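Local coordinates for cytosine deaminase (PDB 4R85), which probably catalyses the hydrolytic deamination of cytosine and 5-methylcytosine at an iron-bound active site of the amidohydrolase type, at residues Ala6-Gln11 against Arg46-Pro51; His113-Val118 against Leu205-Cys210; Gln236-His241 against Asn266-Pro271; Leu372-Ala377 against Val390-Arg395. All coordinates share one frame; numbering follows the deposited sequence.

Interaction 1 (Ala6-Gln11 against Arg46-Pro51)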
loop_
_atom_site.group_PDB
_atom_site.type_symbol
_atom_site.label_atom_id
_atom_site.label_comp_id
_atom_site.label_asym_id
_atom_site.label_seq_id
_atom_site.Cartn_x
_atom_site.Cartn_y
_atom_site.Cartn_z
ATOM N N ALA A 6 -21.375 13.350 -15.018
ATOM C CA ALA A 6 -20.833 12.566 -13.921
ATOM C C ALA A 6 -21.127 11.093 -14.124
ATOM O O ALA A 6 -22.222 10.724 -14.548
ATOM C CB ALA A 6 -21.408 13.031 -12.604
ATOM N N ARG A 7 -20.141 10.254 -13.838
ATOM C CA ARG A 7 -20.380 8.821 -13.778
ATOM C C ARG A 7 -20.879 8.458 -12.392
ATOM O O ARG A 7 -20.521 9.103 -11.399
ATOM C CB ARG A 7 -19.103 8.046 -14.085
ATOM C CG ARG A 7 -18.512 8.345 -15.453
ATOM C CD ARG A 7 -19.242 7.621 -16.554
ATOM N NE ARG A 7 -19.142 6.177 -16.398
ATOM C CZ ARG A 7 -18.168 5.432 -16.909
ATOM N NH1 ARG A 7 -18.174 4.121 -16.708
ATOM N NH2 ARG A 7 -17.196 5.995 -17.622
ATOM N N LEU A 8 -21.706 7.423 -12.318
ATOM C CA LEU A 8 -22.065 6.837 -11.028
ATOM C C LEU A 8 -21.484 5.433 -10.981
ATOM O O LEU A 8 -21.142 4.866 -12.023
ATOM C CB LEU A 8 -23.582 6.824 -10.839
ATOM C CG LEU A 8 -24.205 8.221 -10.766
ATOM C CD1 LEU A 8 -25.721 8.115 -10.707
ATOM C CD2 LEU A 8 -23.664 9.002 -9.552
ATOM N N ARG A 9 -21.345 4.880 -9.782
ATOM C CA ARG A 9 -20.644 3.608 -9.621
ATOM C C ARG A 9 -21.327 2.451 -10.339
ATOM O O ARG A 9 -22.540 2.271 -10.233
ATOM C CB ARG A 9 -20.443 3.271 -8.138
ATOM C CG ARG A 9 -19.383 4.125 -7.464
ATOM C CD ARG A 9 -19.033 3.580 -6.083
ATOM N NE ARG A 9 -18.655 2.171 -6.178
ATOM C CZ ARG A 9 -19.091 1.221 -5.358
ATOM N NH1 ARG A 9 -19.919 1.527 -4.363
ATOM N NH2 ARG A 9 -18.681 -0.031 -5.525
ATOM N N ARG A 10 -20.529 1.683 -11.078
ATOM C CA ARG A 10 -20.998 0.472 -11.752
ATOM C C ARG A 10 -22.132 0.722 -12.745
ATOM O O ARG A 10 -22.992 -0.137 -12.944
ATOM C CB ARG A 10 -21.398 -0.597 -10.727
ATOM C CG ARG A 10 -20.258 -1.004 -9.803
ATOM C CD ARG A 10 -20.733 -1.941 -8.703
ATOM N NE ARG A 10 -20.913 -3.312 -9.170
ATOM C CZ ARG A 10 -21.320 -4.314 -8.394
ATOM N NH1 ARG A 10 -21.591 -4.096 -7.111
ATOM N NH2 ARG A 10 -21.457 -5.532 -8.898
ATOM N N GLN A 11 -22.127 1.902 -13.362
ATOM C CA GLN A 11 -23.060 2.220 -14.442
ATOM C C GLN A 11 -22.298 2.832 -15.607
ATOM O O GLN A 11 -21.243 3.443 -15.413
ATOM C CB GLN A 11 -24.150 3.177 -13.964
ATOM C CG GLN A 11 -25.028 2.612 -12.870
ATOM C CD GLN A 11 -26.261 3.454 -12.630
ATOM O OE1 GLN A 11 -26.403 4.080 -11.578
ATOM N NE2 GLN A 11 -27.166 3.472 -13.604
ATOM N N ARG A 46 -16.000 12.110 -14.860
ATOM C CA ARG A 46 -15.474 11.556 -13.621
ATOM C C ARG A 46 -16.573 11.014 -12.720
ATOM O O ARG A 46 -17.729 11.422 -12.805
ATOM C CB ARG A 46 -14.656 12.597 -12.875
ATOM C CG ARG A 46 -13.366 12.921 -13.567
ATOM C CD ARG A 46 -12.684 14.074 -12.905
ATOM N NE ARG A 46 -11.510 14.497 -13.657
ATOM C CZ ARG A 46 -11.447 15.618 -14.367
ATOM N NH1 ARG A 46 -12.493 16.431 -14.413
ATOM N NH2 ARG A 46 -10.338 15.928 -15.025
ATOM N N LEU A 47 -16.188 10.088 -11.856
ATOM C CA LEU A 47 -17.101 9.450 -10.923
ATOM C C LEU A 47 -17.586 10.389 -9.803
ATOM O O LEU A 47 -16.784 11.068 -9.158
ATOM C CB LEU A 47 -16.361 8.261 -10.323
ATOM C CG LEU A 47 -17.024 7.101 -9.612
ATOM C CD1 LEU A 47 -18.107 6.487 -10.454
ATOM C CD2 LEU A 47 -15.938 6.082 -9.301
ATOM N N ALA A 48 -18.899 10.433 -9.580
ATOM C CA ALA A 48 -19.452 11.066 -8.382
ATOM C C ALA A 48 -19.842 9.972 -7.391
ATOM O O ALA A 48 -20.535 9.022 -7.754
ATOM C CB ALA A 48 -20.670 11.921 -8.730
ATOM N N ILE A 49 -19.391 10.094 -6.148
ATOM C CA ILE A 49 -19.681 9.089 -5.121
ATOM C C ILE A 49 -20.076 9.774 -3.826
ATOM O O ILE A 49 -19.757 10.949 -3.615
ATOM C CB ILE A 49 -18.446 8.219 -4.807
ATOM C CG1 ILE A 49 -17.256 9.115 -4.455
ATOM C CG2 ILE A 49 -18.102 7.314 -5.972
ATOM C CD1 ILE A 49 -16.103 8.369 -3.831
ATOM N N PRO A 50 -20.783 9.051 -2.950
ATOM C CA PRO A 50 -20.979 9.579 -1.599
ATOM C C PRO A 50 -19.614 9.656 -0.886
ATOM O O PRO A 50 -18.646 9.039 -1.346
ATOM C CB PRO A 50 -21.903 8.537 -0.957
ATOM C CG PRO A 50 -21.634 7.265 -1.728
ATOM C CD PRO A 50 -21.440 7.745 -3.137
ATOM N N PRO A 51 -19.521 10.428 0.208
ATOM C CA PRO A 51 -18.203 10.669 0.819
ATOM C C PRO A 51 -17.534 9.398 1.321
ATOM O O PRO A 51 -18.201 8.403 1.624
ATOM C CB PRO A 51 -18.524 11.581 2.010
ATOM C CG PRO A 51 -19.881 12.176 1.691
ATOM C CD PRO A 51 -20.606 11.128 0.922
HETATM O O HOH W 1 -21.730 6.589 -7.488
#

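Interaction 2 (His113-Val118 against Leu205-Cys210). With FE2 (Fe (II) ion), chain H; 17E (5-methylcytosine), chain G.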
loop_
_atom_site.group_PDB
_atom_site.type_symbol
_atom_site.label_atom_id
_atom_site.label_comp_id
_atom_site.label_asym_id
_atom_site.label_seq_id
_atom_site.Cartn_x
_atom_site.Cartn_y
_atom_site.Cartn_z
ATOM N N HIS A 113 -17.516 11.176 7.165
ATOM C CA HIS A 113 -18.068 10.369 8.244
ATOM C C HIS A 113 -16.943 9.651 8.975
ATOM O O HIS A 113 -16.116 8.974 8.363
ATOM C CB HIS A 113 -19.094 9.377 7.697
ATOM C CG HIS A 113 -20.280 10.043 7.080
ATOM N ND1 HIS A 113 -21.312 10.562 7.830
ATOM C CD2 HIS A 113 -20.578 10.314 5.786
ATOM C CE1 HIS A 113 -22.208 11.106 7.025
ATOM N NE2 HIS A 113 -21.786 10.972 5.779
ATOM N N VAL A 114 -16.900 9.826 10.291
ATOM C CA VAL A 114 -15.804 9.307 11.087
ATOM C C VAL A 114 -16.329 8.695 12.377
ATOM O O VAL A 114 -17.168 9.282 13.045
ATOM C CB VAL A 114 -14.824 10.441 11.470
ATOM C CG1 VAL A 114 -13.696 9.915 12.384
ATOM C CG2 VAL A 114 -14.249 11.108 10.231
ATOM N N ARG A 115 -15.829 7.518 12.728
ATOM C CA ARG A 115 -16.098 6.961 14.046
ATOM C C ARG A 115 -14.771 6.843 14.790
ATOM O O ARG A 115 -13.870 6.124 14.349
ATOM C CB ARG A 115 -16.791 5.600 13.939
ATOM C CG ARG A 115 -16.963 4.895 15.285
ATOM C CD ARG A 115 -17.649 3.539 15.111
ATOM N NE ARG A 115 -19.093 3.681 14.918
ATOM C CZ ARG A 115 -19.908 2.652 14.734
ATOM N NH1 ARG A 115 -19.403 1.424 14.701
ATOM N NH2 ARG A 115 -21.214 2.849 14.572
ATOM N N THR A 116 -14.636 7.571 15.896
ATOM C CA THR A 116 -13.385 7.539 16.639
ATOM C C THR A 116 -13.569 6.755 17.920
ATOM O O THR A 116 -14.598 6.872 18.579
ATOM C CB THR A 116 -12.836 8.952 16.978
ATOM O OG1 THR A 116 -11.558 8.821 17.613
ATOM C CG2 THR A 116 -13.769 9.705 17.920
ATOM N N HIS A 117 -12.582 5.931 18.247
ATOM C CA HIS A 117 -12.517 5.333 19.570
ATOM C C HIS A 117 -11.768 6.300 20.486
ATOM O O HIS A 117 -10.842 6.986 20.046
ATOM C CB HIS A 117 -11.831 3.959 19.505
ATOM C CG HIS A 117 -12.601 2.964 18.694
ATOM N ND1 HIS A 117 -13.311 1.929 19.263
ATOM C CD2 HIS A 117 -12.830 2.891 17.362
ATOM C CE1 HIS A 117 -13.929 1.248 18.312
ATOM N NE2 HIS A 117 -13.653 1.811 17.150
ATOM N N VAL A 118 -12.203 6.393 21.742
ATOM C CA VAL A 118 -11.524 7.218 22.734
ATOM C C VAL A 118 -11.288 6.385 23.981
ATOM O O VAL A 118 -12.219 5.786 24.502
ATOM C CB VAL A 118 -12.368 8.438 23.148
ATOM C CG1 VAL A 118 -11.569 9.338 24.114
ATOM C CG2 VAL A 118 -12.807 9.207 21.930
ATOM N N LEU A 205 -25.029 2.245 20.082
ATOM C CA LEU A 205 -24.404 1.310 19.160
ATOM C C LEU A 205 -23.259 0.601 19.879
ATOM O O LEU A 205 -22.895 0.977 20.992
ATOM C CB LEU A 205 -23.875 2.051 17.929
ATOM C CG LEU A 205 -24.905 2.879 17.150
ATOM C CD1 LEU A 205 -24.290 3.431 15.863
ATOM C CD2 LEU A 205 -26.126 2.026 16.828
ATOM N N VAL A 206 -22.705 -0.426 19.242
ATOM C CA VAL A 206 -21.597 -1.197 19.811
ATOM C C VAL A 206 -20.497 -1.364 18.772
ATOM O O VAL A 206 -20.776 -1.697 17.625
ATOM C CB VAL A 206 -22.076 -2.602 20.239
ATOM C CG1 VAL A 206 -20.897 -3.507 20.606
ATOM C CG2 VAL A 206 -23.043 -2.490 21.398
ATOM N N ASP A 207 -19.250 -1.121 19.164
ATOM C CA ASP A 207 -18.109 -1.395 18.290
ATOM C C ASP A 207 -16.925 -1.846 19.138
ATOM O O ASP A 207 -16.320 -1.037 19.833
ATOM C CB ASP A 207 -17.719 -0.155 17.493
ATOM C CG ASP A 207 -16.796 -0.469 16.331
ATOM O OD1 ASP A 207 -16.930 0.188 15.270
ATOM O OD2 ASP A 207 -15.939 -1.368 16.463
ATOM N N VAL A 208 -16.595 -3.132 19.055
ATOM C CA VAL A 208 -15.668 -3.763 19.984
ATOM C C VAL A 208 -14.360 -4.161 19.300
ATOM O O VAL A 208 -14.377 -4.731 18.204
ATOM C CB VAL A 208 -16.321 -5.025 20.602
ATOM C CG1 VAL A 208 -15.306 -5.841 21.385
ATOM C CG2 VAL A 208 -17.503 -4.637 21.489
ATOM N N HIS A 209 -13.236 -3.859 19.954
ATOM C CA HIS A 209 -11.923 -4.389 19.561
ATOM C C HIS A 209 -11.926 -5.853 19.950
ATOM O O HIS A 209 -11.747 -6.203 21.107
ATOM C CB HIS A 209 -10.798 -3.660 20.299
ATOM C CG HIS A 209 -10.428 -2.351 19.679
ATOM N ND1 HIS A 209 -11.295 -1.282 19.628
ATOM C CD2 HIS A 209 -9.290 -1.945 19.071
ATOM C CE1 HIS A 209 -10.708 -0.269 19.016
ATOM N NE2 HIS A 209 -9.489 -0.647 18.671
ATOM N N CYS A 210 -12.158 -6.721 18.987
ATOM C CA CYS A 210 -12.650 -8.027 19.371
ATOM C C CYS A 210 -11.585 -9.089 19.660
ATOM O O CYS A 210 -11.484 -9.588 20.775
ATOM C CB CYS A 210 -13.687 -8.511 18.363
ATOM S SG CYS A 210 -14.613 -9.832 19.055
HETATM FE FE FE2 H . -8.459 0.196 16.733
HETATM N N1 17E G . -5.420 0.219 20.863
HETATM C C2 17E G . -5.698 -1.042 20.533
HETATM O O2 17E G . -6.059 -1.932 21.514
HETATM N N3 17E G . -5.639 -1.465 19.266
HETATM C C4 17E G . -5.287 -0.618 18.284
HETATM N N4 17E G . -5.225 -1.081 16.935
HETATM C C5 17E G . -4.988 0.713 18.581
HETATM C C6 17E G . -5.069 1.109 19.914
HETATM C CM5 17E G . -4.598 1.669 17.500
HETATM O O HOH W 2 -21.728 -0.321 15.369
HETATM O O HOH W 3 -13.714 -0.418 21.002
HETATM O O HOH W 4 -14.700 1.458 14.773
#

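Interaction 3 (Gln236-His241 against Asn266-Pro271). With FE2 (Fe (II) ion), chain H.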
loop_
_atom_site.group_PDB
_atom_site.type_symbol
_atom_site.label_atom_id
_atom_site.label_comp_id
_atom_site.label_asym_id
_atom_site.label_seq_id
_atom_site.Cartn_x
_atom_site.Cartn_y
_atom_site.Cartn_z
ATOM N N GLN A 236 -26.728 -2.942 14.885
ATOM C CA GLN A 236 -26.139 -1.900 15.727
ATOM C C GLN A 236 -24.787 -2.317 16.302
ATOM O O GLN A 236 -24.205 -1.597 17.117
ATOM C CB GLN A 236 -27.087 -1.542 16.873
ATOM C CG GLN A 236 -28.353 -0.799 16.440
ATOM C CD GLN A 236 -29.355 -1.700 15.757
ATOM O OE1 GLN A 236 -29.662 -2.791 16.241
ATOM N NE2 GLN A 236 -29.869 -1.253 14.616
ATOM N N VAL A 237 -24.292 -3.476 15.875
ATOM C CA VAL A 237 -23.081 -4.051 16.453
ATOM C C VAL A 237 -21.990 -4.252 15.410
ATOM O O VAL A 237 -22.237 -4.805 14.345
ATOM C CB VAL A 237 -23.386 -5.407 17.136
ATOM C CG1 VAL A 237 -22.095 -6.055 17.665
ATOM C CG2 VAL A 237 -24.393 -5.201 18.279
ATOM N N THR A 238 -20.783 -3.793 15.727
ATOM C CA THR A 238 -19.627 -4.017 14.869
ATOM C C THR A 238 -18.524 -4.721 15.646
ATOM O O THR A 238 -18.287 -4.416 16.823
ATOM C CB THR A 238 -19.085 -2.694 14.277
ATOM O OG1 THR A 238 -20.095 -2.081 13.461
ATOM C CG2 THR A 238 -17.845 -2.949 13.418
ATOM N N ALA A 239 -17.867 -5.678 14.992
ATOM C CA ALA A 239 -16.649 -6.281 15.517
ATOM C C ALA A 239 -15.462 -5.733 14.733
ATOM O O ALA A 239 -15.371 -5.923 13.513
ATOM C CB ALA A 239 -16.717 -7.811 15.397
ATOM N N SER A 240 -14.551 -5.053 15.423
ATOM C CA SER A 240 -13.364 -4.509 14.780
ATOM C C SER A 240 -12.174 -5.403 15.092
ATOM O O SER A 240 -12.145 -6.037 16.139
ATOM C CB SER A 240 -13.087 -3.088 15.283
ATOM O OG SER A 240 -14.059 -2.158 14.813
ATOM N N HIS A 241 -11.213 -5.477 14.173
ATOM C CA HIS A 241 -9.946 -6.183 14.438
ATOM C C HIS A 241 -10.150 -7.623 14.858
ATOM O O HIS A 241 -9.654 -8.038 15.910
ATOM C CB HIS A 241 -9.181 -5.575 15.613
ATOM C CG HIS A 241 -8.740 -4.163 15.423
ATOM N ND1 HIS A 241 -7.776 -3.797 14.510
ATOM C CD2 HIS A 241 -9.076 -3.035 16.090
ATOM C CE1 HIS A 241 -7.554 -2.496 14.604
ATOM N NE2 HIS A 241 -8.335 -2.011 15.552
ATOM N N ASN A 266 -21.648 -6.279 11.895
ATOM C CA ASN A 266 -20.717 -5.756 10.901
ATOM C C ASN A 266 -19.283 -6.039 11.315
ATOM O O ASN A 266 -19.015 -6.306 12.482
ATOM C CB ASN A 266 -20.887 -4.236 10.741
ATOM C CG ASN A 266 -22.306 -3.836 10.375
ATOM O OD1 ASN A 266 -22.695 -3.891 9.212
ATOM N ND2 ASN A 266 -23.077 -3.418 11.368
ATOM N N PHE A 267 -18.372 -5.972 10.349
ATOM C CA PHE A 267 -16.954 -6.190 10.595
ATOM C C PHE A 267 -16.121 -5.043 10.044
ATOM O O PHE A 267 -16.378 -4.541 8.956
ATOM C CB PHE A 267 -16.499 -7.511 9.964
ATOM C CG PHE A 267 -17.030 -8.720 10.670
ATOM C CD1 PHE A 267 -16.214 -9.449 11.518
ATOM C CD2 PHE A 267 -18.357 -9.104 10.518
ATOM C CE1 PHE A 267 -16.703 -10.559 12.179
ATOM C CE2 PHE A 267 -18.858 -10.197 11.195
ATOM C CZ PHE A 267 -18.028 -10.933 12.014
ATOM N N ILE A 268 -15.115 -4.623 10.805
ATOM C CA ILE A 268 -14.165 -3.650 10.288
ATOM C C ILE A 268 -12.764 -4.256 10.309
ATOM O O ILE A 268 -12.354 -4.856 11.302
ATOM C CB ILE A 268 -14.207 -2.332 11.087
ATOM C CG1 ILE A 268 -15.566 -1.630 10.884
ATOM C CG2 ILE A 268 -13.060 -1.412 10.664
ATOM C CD1 ILE A 268 -15.751 -0.408 11.774
ATOM N N SER A 269 -12.052 -4.128 9.195
ATOM C CA SER A 269 -10.671 -4.599 9.108
ATOM C C SER A 269 -9.758 -3.403 8.888
ATOM O O SER A 269 -10.100 -2.499 8.125
ATOM C CB SER A 269 -10.520 -5.563 7.935
ATOM O OG SER A 269 -9.150 -5.844 7.692
ATOM N N CYS A 270 -8.597 -3.409 9.544
ATOM C CA CYS A 270 -7.613 -2.341 9.402
ATOM C C CYS A 270 -6.311 -2.936 8.871
ATOM O O CYS A 270 -5.371 -3.181 9.637
ATOM C CB CYS A 270 -7.354 -1.654 10.746
ATOM S SG CYS A 270 -8.842 -0.957 11.513
ATOM N N PRO A 271 -6.259 -3.181 7.555
ATOM C CA PRO A 271 -5.172 -3.979 6.975
ATOM C C PRO A 271 -3.772 -3.385 7.118
ATOM O O PRO A 271 -2.850 -4.162 7.341
ATOM C CB PRO A 271 -5.573 -4.100 5.491
ATOM C CG PRO A 271 -6.501 -2.946 5.243
ATOM C CD PRO A 271 -7.248 -2.772 6.538
HETATM FE FE FE2 H . -8.459 0.196 16.733
HETATM O O HOH W 5 -13.328 -7.497 12.040
HETATM O O HOH W 6 -7.481 -5.077 11.790
#

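Interaction 4 (Leu372-Ala377 against Val390-Arg395)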
loop_
_atom_site.group_PDB
_atom_site.type_symbol
_atom_site.label_atom_id
_atom_site.label_comp_id
_atom_site.label_asym_id
_atom_site.label_seq_id
_atom_site.Cartn_x
_atom_site.Cartn_y
_atom_site.Cartn_z
ATOM N N LEU A 372 -21.266 14.639 -1.199
ATOM C CA LEU A 372 -20.678 13.834 -2.260
ATOM C C LEU A 372 -19.310 14.341 -2.712
ATOM O O LEU A 372 -18.919 15.480 -2.420
ATOM C CB LEU A 372 -21.631 13.759 -3.461
ATOM C CG LEU A 372 -21.821 15.030 -4.297
ATOM C CD1 LEU A 372 -22.317 14.675 -5.688
ATOM C CD2 LEU A 372 -22.790 15.995 -3.636
ATOM N N LEU A 373 -18.595 13.480 -3.431
ATOM C CA LEU A 373 -17.277 13.796 -3.951
ATOM C C LEU A 373 -17.240 13.609 -5.452
ATOM O O LEU A 373 -18.008 12.821 -6.018
ATOM C CB LEU A 373 -16.219 12.864 -3.350
ATOM C CG LEU A 373 -16.187 12.630 -1.843
ATOM C CD1 LEU A 373 -15.101 11.620 -1.511
ATOM C CD2 LEU A 373 -15.965 13.934 -1.086
ATOM N N ILE A 374 -16.344 14.335 -6.098
ATOM C CA ILE A 374 -15.979 14.026 -7.471
ATOM C C ILE A 374 -14.542 13.507 -7.454
ATOM O O ILE A 374 -13.632 14.211 -7.022
ATOM C CB ILE A 374 -16.105 15.252 -8.383
ATOM C CG1 ILE A 374 -17.569 15.707 -8.460
ATOM C CG2 ILE A 374 -15.561 14.935 -9.777
ATOM C CD1 ILE A 374 -17.768 17.002 -9.188
ATOM N N LEU A 375 -14.358 12.264 -7.886
ATOM C CA LEU A 375 -13.054 11.596 -7.879
ATOM C C LEU A 375 -12.438 11.657 -9.267
ATOM O O LEU A 375 -13.151 11.539 -10.256
ATOM C CB LEU A 375 -13.219 10.123 -7.534
ATOM C CG LEU A 375 -13.222 9.562 -6.128
ATOM C CD1 LEU A 375 -13.207 8.051 -6.236
ATOM C CD2 LEU A 375 -12.010 10.064 -5.341
ATOM N N ASP A 376 -11.117 11.806 -9.341
ATOM C CA ASP A 376 -10.428 11.883 -10.626
ATOM C C ASP A 376 -10.211 10.490 -11.228
ATOM O O ASP A 376 -9.075 10.061 -11.447
ATOM C CB ASP A 376 -9.094 12.617 -10.474
ATOM C CG ASP A 376 -8.466 12.987 -11.811
ATOM O OD1 ASP A 376 -9.200 13.085 -12.824
ATOM O OD2 ASP A 376 -7.230 13.188 -11.842
ATOM N N ALA A 377 -11.315 9.795 -11.487
ATOM C CA ALA A 377 -11.302 8.471 -12.099
ATOM C C ALA A 377 -12.718 8.166 -12.567
ATOM O O ALA A 377 -13.661 8.802 -12.106
ATOM C CB ALA A 377 -10.852 7.437 -11.099
ATOM N N VAL A 390 -9.248 13.391 -4.849
ATOM C CA VAL A 390 -10.571 13.960 -4.656
ATOM C C VAL A 390 -10.531 15.384 -5.173
ATOM O O VAL A 390 -9.829 16.238 -4.617
ATOM C CB VAL A 390 -10.971 13.968 -3.177
ATOM C CG1 VAL A 390 -12.257 14.770 -2.977
ATOM C CG2 VAL A 390 -11.115 12.533 -2.658
ATOM N N LEU A 391 -11.275 15.638 -6.245
ATOM C CA LEU A 391 -11.226 16.934 -6.900
ATOM C C LEU A 391 -12.188 17.932 -6.261
ATOM O O LEU A 391 -11.919 19.129 -6.227
ATOM C CB LEU A 391 -11.554 16.785 -8.385
ATOM C CG LEU A 391 -10.556 15.991 -9.228
ATOM C CD1 LEU A 391 -10.971 16.059 -10.676
ATOM C CD2 LEU A 391 -9.129 16.515 -9.053
ATOM N N THR A 392 -13.318 17.432 -5.775
ATOM C CA THR A 392 -14.317 18.284 -5.147
ATOM C C THR A 392 -14.984 17.521 -4.020
ATOM O O THR A 392 -15.300 16.345 -4.166
ATOM C CB THR A 392 -15.397 18.719 -6.155
ATOM O OG1 THR A 392 -14.774 19.227 -7.343
ATOM C CG2 THR A 392 -16.281 19.803 -5.554
ATOM N N SER A 393 -15.161 18.181 -2.881
ATOM C CA SER A 393 -15.943 17.615 -1.795
ATOM C C SER A 393 -17.078 18.572 -1.506
ATOM O O SER A 393 -16.853 19.758 -1.258
ATOM C CB SER A 393 -15.096 17.407 -0.543
ATOM O OG SER A 393 -15.846 16.765 0.477
ATOM N N ILE A 394 -18.296 18.049 -1.558
ATOM C CA ILE A 394 -19.491 18.839 -1.316
ATOM C C ILE A 394 -20.170 18.313 -0.068
ATOM O O ILE A 394 -20.329 17.109 0.103
ATOM C CB ILE A 394 -20.452 18.780 -2.521
ATOM C CG1 ILE A 394 -19.778 19.396 -3.748
ATOM C CG2 ILE A 394 -21.760 19.508 -2.215
ATOM C CD1 ILE A 394 -20.581 19.255 -5.041
ATOM N N ARG A 395 -20.545 19.219 0.822
ATOM C CA ARG A 395 -21.164 18.822 2.075
ATOM C C ARG A 395 -22.313 19.768 2.376
ATOM O O ARG A 395 -22.133 20.980 2.374
ATOM C CB ARG A 395 -20.138 18.859 3.203
ATOM C CG ARG A 395 -20.724 18.598 4.568
ATOM C CD ARG A 395 -19.624 18.427 5.586
ATOM N NE ARG A 395 -20.152 18.295 6.936
ATOM C CZ ARG A 395 -20.608 17.157 7.442
ATOM N NH1 ARG A 395 -20.619 16.058 6.698
ATOM N NH2 ARG A 395 -21.061 17.116 8.688
#

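Interaction 1 (Ala6-Gln11 against Arg46-Pro51)
The flat groups that meet between Arg-7 and the strand at Arg-46 to Ala-48 are peptides. Arg-7 N reaches Arg-46 O at 2.9 Å, from above the carbonyl plane and 44° out of it. Arg-7 O receives Ala-48 N at 2.8 Å. These two bonds form a single beta bridge, Arg-7 with Leu-47, that ties strand 2-7 to strand 47-57 in the small beta domain flanking the amidohydrolase barrel. The Arg-7 guanidinium has Gln-11 O in plane at its edge in a weak bond, across the type II turn from Leu-8 to Gln-11. Past the bridge the backbones separate; water 1 spans them, accepting from Arg-9 N at 2.9 Å and donating to Ala-48 O at 2.7 Å. Beside this bridge Ala-6 CB packs on Ala-48 CB, and the Leu-47 CD1 methyl meets the backbone at Leu-8 C, 3.6 Å away. Arg-9 NH2 forms salt bridges with Asp-346 and Asp-380, while Arg-46 NE pairs with Asp-376. The aliphatic part of Arg-9 faces the strand: its chain crosses Ile-49 obliquely, with Arg-9 CG 3.7 Å from Ile-49 CG2.

Interaction 2 (His113-Val118 against Leu205-Cys210)
Leu-205 opens the segment by laying CD1 3.4 Å from Arg-115 NH2. Val-206 contributes its carbonyl, joined through water 2 to Arg-115 NH1. At Asp-207, chi1 of -165° sets CG anti to the backbone N and places the carboxylate carbon near Arg-115 NH1. That nitrogen meets Asp-207 OD1 at 2.8 Å in a salt bridge, on the anti side of the carboxylate but within the guanidinium plane; the two planes stand 79° apart. Water 4 also donates to Asp-207 OD1 and lies 2.6 Å from His-117 NE2, while OD2 bonds Ser-240 OG. The strands are not neighbours, their axes 9.9 Å apart at closest, so these side chains meet inside the TIM barrel. His-209 ends the series: its CE1 edge points at one face of His-117, a T-shaped pair with CE1 3.4 Å from His-117 ND1. His-209 NE2 binds iron at 2.4 Å, and its ND1 donates to water 3 at 2.9 Å. This water also donates to Asp-207 O and weakly accepts from His-117 ND1, tying the metal ligand to the barrel interior, consistent with a second-shell place for His-117.

Interaction 3 (Gln236-His241 against Asn266-Pro271)
Ile-268 lies beside Thr-238 and Ser-240, and can be followed outward atom by atom. CB sits 3.7 Å from Ser-240 OG. CG1, anti to the carbonyl carbon (chi1 -66°), comes 3.7 Å from Thr-238 CG2. CD1 at the tip is 3.7 Å from Thr-238 CG2 and 3.9 Å from Ser-240 OG. That hydroxyl has polar partners in Asp-207 and His-56. Asn-266 shares this face of the sheet, its CB beside Thr-238 OG1; on the other face Ala-239 CB touches Phe-267 CE1, toward helix 220-231. Four backbone bonds carry the parallel pairing, from Asn-266 N to Val-237 O at 2.9 Å through to the longer His-241 N to Ile-268 O at 3.2 Å. Water 5 donates to both Ala-239 O and Ile-268 O. Beyond the strands His-241 takes a left-handed backbone conformation, where the chain turns out of the strand. Its NE2 binds iron at 2.5 Å, and water 6 links its ND1 to Cys-270 N, while Cys-270 SG approaches CE1 obliquely at 3.7 Å. This is the parallel pair of a beta-alpha-beta unit, strand 237-240, helix 250-263 and strand 266-269, with a metal ligand at the C-terminal end of a barrel strand, as in the amidohydrolase TIM barrels.

Interaction 4 (Leu372-Ala377 against Val390-Arg395)
Leu-372 and Ile-394 lie side by side and point the same way, with Leu-372 CD2 3.8 Å from Ile-394 CB. Leu-17 and Leu-19 of strand 14-20 pack against this leucine. Ile-374 and Thr-392 on the same face also lie side by side, pointing the same way. On the other face Leu-375 crosses Val-390 obliquely, Leu-375 CD2 3.8 Å from Val-390 CG2, and Leu-373 CD2 reaches Val-390 CG1 as well as Ser-393 OG. The backbones of strands 372-375 and 390-395 form an antiparallel ladder in the beta domain flanking the barrel: Leu-372 and Ile-394 are a hydrogen-bonded pair, with Ile-394 N to Leu-372 O at 2.8 Å, and Ile-374 N bonds Thr-392 O at 3.0 Å. A classic beta bulge then interrupts the register, since Leu-391 and Thr-392 both face Ile-374. Its carbonyl oxygen takes Leu-391 N at 2.9 Å and, weakly, Thr-392 N at 3.5 Å. Leu-391 CB lies 3.6 Å from Ile-374 O, and Leu-391 CG touches CB of Asp-376, the centre of an inverse gamma turn, at 3.9 Å. The polar groups at the edge find partners beyond the two strands: Thr-392 OG1 bonds Gln-402, and Arg-395 NH1 bridges to Asp-143.

How the interactions relate
Along the chain the four contacts come in series, and their geometry divides them into two pairs. Interactions 1 and 4 have centres about 9 Å apart in the small beta domain, where strands 47-57 and 372-375 are neighbours and Ile-49 O lies 2.8 Å from Leu-373 N. Interactions 2 and 3, also about 9 Å apart between centres, come together where strands 205-209 and 237-240 run side by side, and touch the same iron. The pairs are separated by about 26 to 28 Å between centres. Strand 47-57 links them: it pairs with 372-375 on one side and with barrel strand 111-119 on the other, and leads on to the iron ligand His-56, joining the beta domain to the catalytic barrel.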